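Local atomic coordinates of extracellular solute-binding protein, family 1 (Bifidobacterium longum subsp. infantis ATCC 15697, PDB entry 3QUF), a protein that probably binds a solute outside the membrane and delivers it to an ABC transporter for uptake, as other family 1 solute-binding proteins do. Residues 380-385 with 401-406; 217-222 with 396-401; 227-232 with 388-393. One frame throughout, in Å; residues are numbered along the deposited sequence.

Contact 1 (380-385 with 401-406)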
loop_
_atom_site.group_PDB
_atom_site.type_symbol
_atom_site.label_atom_id
_atom_site.label_comp_id
_atom_site.label_asym_id
_atom_site.label_seq_id
_atom_site.Cartn_x
_atom_site.Cartn_y
_atom_site.Cartn_z
ATOM N N SER A 380 3.010 -9.651 9.980
ATOM C CA SER A 380 4.148 -8.898 9.441
ATOM C C SER A 380 5.425 -9.276 10.187
ATOM O O SER A 380 6.456 -9.475 9.564
ATOM C CB SER A 380 3.911 -7.394 9.471
ATOM O OG SER A 380 3.053 -6.993 8.407
ATOM N N THR A 381 5.349 -9.374 11.506
ATOM C CA THR A 381 6.503 -9.757 12.306
ATOM C C THR A 381 7.041 -11.120 11.878
ATOM O O THR A 381 8.242 -11.306 11.739
ATOM C CB THR A 381 6.137 -9.802 13.810
ATOM O OG1 THR A 381 5.787 -8.483 14.229
ATOM C CG2 THR A 381 7.305 -10.340 14.645
ATOM N N GLU A 382 6.142 -12.094 11.687
ATOM C CA GLU A 382 6.579 -13.423 11.272
ATOM C C GLU A 382 7.192 -13.372 9.863
ATOM O O GLU A 382 8.234 -14.007 9.600
ATOM C CB GLU A 382 5.405 -14.423 11.319
ATOM C CG GLU A 382 5.800 -15.882 11.085
ATOM C CD GLU A 382 6.816 -16.465 12.096
ATOM O OE1 GLU A 382 6.997 -15.913 13.203
ATOM O OE2 GLU A 382 7.422 -17.520 11.791
ATOM N N GLY A 383 6.576 -12.614 8.968
ATOM C CA GLY A 383 7.068 -12.512 7.604
ATOM C C GLY A 383 8.431 -11.845 7.539
ATOM O O GLY A 383 9.290 -12.264 6.767
ATOM N N ILE A 384 8.621 -10.807 8.369
ATOM C CA ILE A 384 9.926 -10.141 8.494
ATOM C C ILE A 384 10.972 -11.127 8.981
ATOM O O ILE A 384 12.068 -11.237 8.403
ATOM C CB ILE A 384 9.857 -8.903 9.428
ATOM C CG1 ILE A 384 9.005 -7.796 8.808
ATOM C CG2 ILE A 384 11.279 -8.394 9.754
ATOM C CD1 ILE A 384 8.552 -6.674 9.834
ATOM N N ALA A 385 10.660 -11.875 10.043
ATOM C CA ALA A 385 11.587 -12.887 10.561
ATOM C C ALA A 385 11.962 -13.911 9.489
ATOM O O ALA A 385 13.137 -14.201 9.295
ATOM C CB ALA A 385 10.967 -13.573 11.797
ATOM N N ALA A 401 7.466 -20.538 4.016
ATOM C CA ALA A 401 6.037 -20.603 3.750
ATOM C C ALA A 401 5.291 -21.443 4.794
ATOM O O ALA A 401 4.208 -21.062 5.228
ATOM C CB ALA A 401 5.768 -21.103 2.329
ATOM N N LYS A 402 5.892 -22.552 5.219
ATOM C CA LYS A 402 5.275 -23.414 6.227
ATOM C C LYS A 402 5.153 -22.659 7.550
ATOM O O LYS A 402 4.147 -22.813 8.261
ATOM C CB LYS A 402 6.065 -24.711 6.420
ATOM C CG LYS A 402 5.974 -25.689 5.223
ATOM C CD LYS A 402 6.855 -26.932 5.427
ATOM C CE LYS A 402 6.326 -28.129 4.643
ATOM N NZ LYS A 402 7.174 -29.364 4.846
ATOM N N ALA A 403 6.162 -21.841 7.882
ATOM C CA ALA A 403 6.090 -21.031 9.115
ATOM C C ALA A 403 4.952 -20.010 9.089
ATOM O O ALA A 403 4.251 -19.804 10.078
ATOM C CB ALA A 403 7.411 -20.352 9.399
ATOM N N LEU A 404 4.756 -19.370 7.941
ATOM C CA LEU A 404 3.632 -18.473 7.763
ATOM C C LEU A 404 2.282 -19.205 7.899
ATOM O O LEU A 404 1.394 -18.706 8.549
ATOM C CB LEU A 404 3.722 -17.735 6.430
ATOM C CG LEU A 404 4.815 -16.648 6.351
ATOM C CD1 LEU A 404 4.911 -16.102 4.944
ATOM C CD2 LEU A 404 4.547 -15.513 7.326
ATOM N N ASP A 405 2.147 -20.388 7.287
ATOM C CA ASP A 405 0.914 -21.181 7.439
ATOM C C ASP A 405 0.672 -21.544 8.916
ATOM O O ASP A 405 -0.460 -21.421 9.408
ATOM C CB ASP A 405 0.995 -22.453 6.597
ATOM C CG ASP A 405 0.507 -22.238 5.159
ATOM O OD1 ASP A 405 -0.397 -21.408 4.956
ATOM O OD2 ASP A 405 0.997 -22.948 4.251
ATOM N N ALA A 406 1.737 -21.964 9.595
ATOM C CA ALA A 406 1.675 -22.360 11.007
ATOM C C ALA A 406 1.200 -21.198 11.835
ATOM O O ALA A 406 0.325 -21.349 12.701
ATOM C CB ALA A 406 3.050 -22.866 11.505
HETATM O O HOH W 1 5.403 -19.966 12.572
#
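E382 of helix 376-391 lies against A403 and L404 of helix 397-408. The two segments run nearly antiparallel, at 164°, with their axes 9.9 Å apart. E382 and L404 stand level with each other.

The apolar part of the contact is made by two side chains that slide past each other in opposite directions. E382 reaches across with its CG, and L404 reaches back with CD2. CG of E382 is 4.0 Å from CD2 of L404. The same methyl settles on the backbone of G383, with CD2 of L404 3.9 Å from the G383 N. G383 has no side chain, so the leucine methyl meets bare helix backbone there. The other branch of L404, CD1, packs on W222, and the side chain also touches F218, F226 and M379.

The polar part is carried by the carboxylate of E382. E382 CG is anti to the backbone N (chi1 -172°), which sends the chain across to the other helix. A bend at chi2 (60°) then brings OE2 beside the A403 methyl. OE2 of E382 comes to 3.7 Å from CB of A403, a packing contact. One water joins the helices beside it. It donates to OE2 of E382 at a long 3.3 Å and to O of A403 at 2.8 Å. OE2 also receives a weak hydrogen bond from Q386, one turn further along its own helix.

This is helix-hairpin packing between the last two helices of the chain. L404 and G383 form the buried side, and the E382 carboxylate lies toward the more open side. The water lets a carboxylate and a backbone carbonyl, both acceptors, lie near each other by donating a hydrogen bond to each.

Contact 2 (217-222 with 396-401)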
loop_
_atom_site.group_PDB
_atom_site.type_symbol
_atom_site.label_atom_id
_atom_site.label_comp_id
_atom_site.label_asym_id
_atom_site.label_seq_id
_atom_site.Cartn_x
_atom_site.Cartn_y
_atom_site.Cartn_z
ATOM N N THR A 217 -3.032 -21.812 0.557
ATOM C CA THR A 217 -2.128 -21.685 1.686
ATOM C C THR A 217 -0.866 -20.936 1.269
ATOM O O THR A 217 -0.566 -20.824 0.101
ATOM C CB THR A 217 -1.703 -23.060 2.233
ATOM O OG1 THR A 217 -0.943 -23.779 1.242
ATOM C CG2 THR A 217 -2.946 -23.864 2.707
ATOM N N PHE A 218 -0.134 -20.436 2.244
ATOM C CA PHE A 218 1.198 -19.879 1.971
ATOM C C PHE A 218 2.123 -20.941 1.361
ATOM O O PHE A 218 2.918 -20.657 0.468
ATOM C CB PHE A 218 1.805 -19.284 3.246
ATOM C CG PHE A 218 1.066 -18.094 3.773
ATOM C CD1 PHE A 218 1.245 -16.843 3.210
ATOM C CD2 PHE A 218 0.178 -18.212 4.848
ATOM C CE1 PHE A 218 0.554 -15.772 3.667
ATOM C CE2 PHE A 218 -0.529 -17.135 5.305
ATOM C CZ PHE A 218 -0.327 -15.884 4.728
ATOM N N THR A 219 2.039 -22.182 1.848
ATOM C CA THR A 219 2.837 -23.246 1.271
ATOM C C THR A 219 2.569 -23.441 -0.202
ATOM O O THR A 219 3.504 -23.656 -0.966
ATOM C CB THR A 219 2.616 -24.562 2.034
ATOM O OG1 THR A 219 3.059 -24.359 3.375
ATOM C CG2 THR A 219 3.411 -25.715 1.390
ATOM N N LYS A 220 1.312 -23.356 -0.610
ATOM C CA LYS A 220 0.994 -23.505 -2.048
ATOM C C LYS A 220 1.475 -22.310 -2.869
ATOM O O LYS A 220 2.112 -22.473 -3.923
ATOM C CB LYS A 220 -0.503 -23.720 -2.279
ATOM C CG LYS A 220 -1.021 -25.124 -1.881
ATOM C CD LYS A 220 -2.564 -25.201 -2.041
ATOM C CE LYS A 220 -3.259 -26.228 -1.094
ATOM N NZ LYS A 220 -4.647 -25.764 -0.622
ATOM N N ASP A 221 1.160 -21.103 -2.395
ATOM C CA ASP A 221 1.310 -19.910 -3.256
ATOM C C ASP A 221 2.510 -19.037 -2.992
ATOM O O ASP A 221 3.023 -18.422 -3.925
ATOM C CB ASP A 221 0.034 -19.086 -3.234
ATOM C CG ASP A 221 -1.041 -19.666 -4.134
ATOM O OD1 ASP A 221 -0.732 -20.153 -5.271
ATOM O OD2 ASP A 221 -2.185 -19.634 -3.680
ATOM N N TRP A 222 2.956 -18.924 -1.748
ATOM C CA TRP A 222 4.111 -18.101 -1.475
ATOM C C TRP A 222 5.414 -18.856 -1.704
ATOM O O TRP A 222 6.410 -18.232 -2.020
ATOM C CB TRP A 222 4.092 -17.521 -0.067
ATOM C CG TRP A 222 3.151 -16.335 0.105
ATOM C CD1 TRP A 222 1.930 -16.145 -0.500
ATOM C CD2 TRP A 222 3.365 -15.169 0.920
ATOM N NE1 TRP A 222 1.374 -14.965 -0.076
ATOM C CE2 TRP A 222 2.226 -14.353 0.801
ATOM C CE3 TRP A 222 4.391 -14.761 1.763
ATOM C CZ2 TRP A 222 2.099 -13.124 1.473
ATOM C CZ3 TRP A 222 4.259 -13.546 2.454
ATOM C CH2 TRP A 222 3.116 -12.743 2.291
ATOM N N SER A 396 14.800 -22.622 3.996
ATOM C CA SER A 396 14.429 -22.735 2.603
ATOM C C SER A 396 13.164 -21.930 2.376
ATOM O O SER A 396 12.484 -21.535 3.330
ATOM C CB SER A 396 14.132 -24.171 2.252
ATOM O OG SER A 396 13.024 -24.619 2.995
ATOM N N ALA A 397 12.843 -21.730 1.099
ATOM C CA ALA A 397 11.570 -21.138 0.709
ATOM C C ALA A 397 10.387 -21.897 1.292
ATOM O O ALA A 397 9.497 -21.291 1.897
ATOM C CB ALA A 397 11.457 -21.086 -0.820
ATOM N N LYS A 398 10.351 -23.217 1.144
ATOM C CA LYS A 398 9.208 -23.967 1.656
ATOM C C LYS A 398 9.097 -23.860 3.189
ATOM O O LYS A 398 7.991 -23.724 3.714
ATOM C CB LYS A 398 9.205 -25.434 1.186
ATOM C CG LYS A 398 7.756 -26.005 1.116
ATOM C CD LYS A 398 7.652 -27.528 0.976
ATOM C CE LYS A 398 8.317 -28.044 -0.301
ATOM N NZ LYS A 398 7.872 -27.319 -1.549
ATOM N N ASP A 399 10.229 -23.861 3.893
ATOM C CA ASP A 399 10.202 -23.694 5.359
ATOM C C ASP A 399 9.606 -22.348 5.758
ATOM O O ASP A 399 8.844 -22.270 6.721
ATOM C CB ASP A 399 11.603 -23.782 5.982
ATOM C CG ASP A 399 12.233 -25.183 5.893
ATOM O OD1 ASP A 399 11.497 -26.220 5.936
ATOM O OD2 ASP A 399 13.497 -25.225 5.804
ATOM N N ALA A 400 9.990 -21.286 5.061
ATOM C CA ALA A 400 9.429 -19.956 5.324
ATOM C C ALA A 400 7.923 -19.954 5.122
ATOM O O ALA A 400 7.176 -19.440 5.958
ATOM C CB ALA A 400 10.070 -18.911 4.422
ATOM N N ALA A 401 7.466 -20.538 4.016
ATOM C CA ALA A 401 6.037 -20.603 3.750
ATOM C C ALA A 401 5.291 -21.443 4.794
ATOM O O ALA A 401 4.208 -21.062 5.228
ATOM C CB ALA A 401 5.768 -21.103 2.329
#
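CB of A401 points at the short helix 218-221 and meets its backbone. It is 3.4 Å from O of F218 and 3.8 Å from CA of T219. CA atoms of T219 and A401 are only 4.8 Å apart, a close approach that the small alanine permits.

F218 and T219 turn different ways from this point. The CB of F218 faces A401 and lies 3.6 Å from the A401 O, but its ring leads away. The F218 ring instead turns its edge to W222: CD1 of F218 sits 3.5 Å above the indole plane, over its centre. T219 stands beside A401 with its two branches parted. Its OG1 lies beside the backbone N (chi1 -62°), which directs CG2 to K398. CG2 of T219 comes within 4.4 Å of K398 CG. OG1 lies near the A401 carbonyl group, yet its hydrogen bond goes to D405. The other carboxylate oxygen of D405 takes the N-H of F218.

Both helix starts are capped. T217 OG1 accepts from K220 N at 2.9 Å. S396 and D399 form a capping box: S396 OG accepts from D399 N, and S396 N returns a weak bond to D399 OD2.

The direct contact is a close packing of an alanine methyl on helix backbone, without hydrogen bonds between the segments. D405 supplies the polar tie. Its carboxylate binds the first turn of helix 218-221, where the N-terminal end of a helix probably favours a negative charge.

Contact 3 (227-232 with 388-393)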
loop_
_atom_site.group_PDB
_atom_site.type_symbol
_atom_site.label_atom_id
_atom_site.label_comp_id
_atom_site.label_asym_id
_atom_site.label_seq_id
_atom_site.Cartn_x
_atom_site.Cartn_y
_atom_site.Cartn_z
ATOM N N LYS A 227 10.964 -18.970 -3.546
ATOM C CA LYS A 227 12.028 -19.685 -4.274
ATOM C C LYS A 227 12.760 -18.746 -5.222
ATOM O O LYS A 227 13.994 -18.792 -5.335
ATOM C CB LYS A 227 11.490 -20.880 -5.068
ATOM C CG LYS A 227 11.098 -22.101 -4.256
ATOM C CD LYS A 227 10.963 -23.351 -5.182
ATOM C CE LYS A 227 10.323 -24.580 -4.490
ATOM N NZ LYS A 227 10.860 -24.888 -3.137
ATOM N N ARG A 228 12.004 -17.922 -5.944
ATOM C CA ARG A 228 12.603 -17.002 -6.889
ATOM C C ARG A 228 13.292 -15.860 -6.154
ATOM O O ARG A 228 14.386 -15.422 -6.531
ATOM C CB ARG A 228 11.569 -16.496 -7.883
ATOM C CG ARG A 228 10.947 -17.607 -8.723
ATOM C CD ARG A 228 12.032 -18.447 -9.462
ATOM N NE ARG A 228 12.919 -17.589 -10.254
ATOM C CZ ARG A 228 14.236 -17.758 -10.421
ATOM N NH1 ARG A 228 14.877 -18.742 -9.835
ATOM N NH2 ARG A 228 14.931 -16.900 -11.170
ATOM N N TRP A 229 12.684 -15.416 -5.068
ATOM C CA TRP A 229 13.311 -14.388 -4.225
ATOM C C TRP A 229 14.598 -14.944 -3.581
ATOM O O TRP A 229 15.617 -14.256 -3.586
ATOM C CB TRP A 229 12.301 -13.882 -3.163
ATOM C CG TRP A 229 12.581 -12.528 -2.607
ATOM C CD1 TRP A 229 12.463 -11.353 -3.238
ATOM C CD2 TRP A 229 13.026 -12.227 -1.278
ATOM N NE1 TRP A 229 12.789 -10.313 -2.390
ATOM C CE2 TRP A 229 13.120 -10.827 -1.176
ATOM C CE3 TRP A 229 13.312 -13.002 -0.158
ATOM C CZ2 TRP A 229 13.534 -10.183 -0.025
ATOM C CZ3 TRP A 229 13.699 -12.358 0.998
ATOM C CH2 TRP A 229 13.822 -10.959 1.050
ATOM N N GLU A 230 14.568 -16.179 -3.073
ATOM C CA GLU A 230 15.753 -16.841 -2.488
ATOM C C GLU A 230 16.873 -16.931 -3.552
ATOM O O GLU A 230 18.060 -16.742 -3.248
ATOM C CB GLU A 230 15.387 -18.237 -1.942
ATOM C CG GLU A 230 16.552 -19.021 -1.303
ATOM C CD GLU A 230 16.186 -20.460 -0.902
ATOM O OE1 GLU A 230 15.083 -20.937 -1.252
ATOM O OE2 GLU A 230 17.011 -21.133 -0.247
ATOM N N ALA A 231 16.495 -17.211 -4.799
ATOM C CA ALA A 231 17.479 -17.346 -5.885
ATOM C C ALA A 231 18.278 -16.056 -6.081
ATOM O O ALA A 231 19.478 -16.112 -6.370
ATOM C CB ALA A 231 16.798 -17.757 -7.205
ATOM N N ALA A 232 17.627 -14.895 -5.925
ATOM C CA ALA A 232 18.337 -13.621 -5.991
ATOM C C ALA A 232 19.289 -13.478 -4.810
ATOM O O ALA A 232 20.356 -12.929 -4.968
ATOM C CB ALA A 232 17.369 -12.415 -6.054
ATOM N N GLN A 388 14.209 -12.461 6.488
ATOM C CA GLN A 388 15.589 -12.296 6.904
ATOM C C GLN A 388 16.340 -13.657 6.930
ATOM O O GLN A 388 17.480 -13.762 6.461
ATOM C CB GLN A 388 15.653 -11.576 8.251
ATOM C CG GLN A 388 15.209 -10.115 8.259
ATOM C CD GLN A 388 15.085 -9.538 9.662
ATOM O OE1 GLN A 388 15.454 -10.195 10.625
ATOM N NE2 GLN A 388 14.580 -8.315 9.788
ATOM N N LYS A 389 15.690 -14.703 7.439
ATOM C CA LYS A 389 16.295 -16.041 7.464
ATOM C C LYS A 389 16.537 -16.591 6.058
ATOM O O LYS A 389 17.505 -17.291 5.820
ATOM C CB LYS A 389 15.427 -17.022 8.249
ATOM C CG LYS A 389 15.393 -16.702 9.713
ATOM C CD LYS A 389 14.486 -17.655 10.550
ATOM C CE LYS A 389 14.112 -16.978 11.877
ATOM N NZ LYS A 389 12.983 -17.612 12.646
ATOM N N ILE A 390 15.642 -16.286 5.121
ATOM C CA ILE A 390 15.869 -16.708 3.730
ATOM C C ILE A 390 17.096 -16.023 3.174
ATOM O O ILE A 390 17.964 -16.686 2.563
ATOM C CB ILE A 390 14.702 -16.387 2.810
ATOM C CG1 ILE A 390 13.521 -17.292 3.092
ATOM C CG2 ILE A 390 15.146 -16.479 1.304
ATOM C CD1 ILE A 390 12.242 -16.792 2.472
ATOM N N VAL A 391 17.204 -14.711 3.387
ATOM C CA VAL A 391 18.322 -13.944 2.818
ATOM C C VAL A 391 19.637 -14.484 3.377
ATOM O O VAL A 391 20.615 -14.652 2.632
ATOM C CB VAL A 391 18.190 -12.444 3.080
ATOM C CG1 VAL A 391 19.467 -11.697 2.652
ATOM C CG2 VAL A 391 16.974 -11.890 2.311
ATOM N N GLN A 392 19.624 -14.823 4.667
ATOM C CA GLN A 392 20.808 -15.358 5.348
ATOM C C GLN A 392 21.081 -16.830 5.108
ATOM O O GLN A 392 21.966 -17.412 5.740
ATOM C CB GLN A 392 20.674 -15.098 6.829
ATOM C CG GLN A 392 20.736 -13.650 7.130
ATOM C CD GLN A 392 20.421 -13.322 8.572
ATOM O OE1 GLN A 392 19.443 -13.824 9.169
ATOM N NE2 GLN A 392 21.219 -12.427 9.137
ATOM N N GLY A 393 20.348 -17.452 4.202
ATOM C CA GLY A 393 20.589 -18.842 3.871
ATOM C C GLY A 393 20.269 -19.816 4.989
ATOM O O GLY A 393 20.753 -20.945 4.963
#
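W229 of helix 223-234 extends its indole toward I390 and V391, in the last turn of helix 376-391. CB turns the indole away from the backbone N (chi1 -157°) and toward the other helix. At the near part of the six-membered ring, CE3 of W229 lies 4.2 Å from CG2 of I390. Farther out, CZ3 of W229 is 3.6 Å from CG2 of V391. The outermost atom, CH2 of W229, touches the same V391 methyl at 3.5 Å. Both methyls meet the ring at a slant. On the five-membered ring, NE1 is hydrogen-bonded to S189, and F190 packs edge-to-face with the indole.

I390 also meets E230, whose chain crosses it at about a right angle. CG2 of I390 is 3.7 Å from CB of E230. The E230 carboxylate continues to the start of helix 397-408, where OE1 receives a weak hydrogen bond from A397 N.

Just past V391, a Schellman motif with G393 at its C-prime position ends the helix. The contact is buried and apolar between the segments; S189 satisfies the indole N-H and helps to set the ring's orientation while its benzene side packs on the helix end.

The three contacts lie on one side of the chain's centre. Contact 1 pairs the last two helices; contacts 2 and 3 join them to helices 218-221 and 223-234. Contacts 1 and 2 have centres about 9 Å apart and share A401 on helix 397-408. Contacts 1 and 3 share helix 376-391, with centres about 14 Å apart; contacts 2 and 3 are about 12 Å apart. In sequence, 217-222 and 227-232 come first, about 150 residues before 380-385, 388-393, 396-401 and 401-406. A400 packs on I390, tying contact 2 to contact 3. This is consistent with one lobe of the two-lobed fold usual in this family.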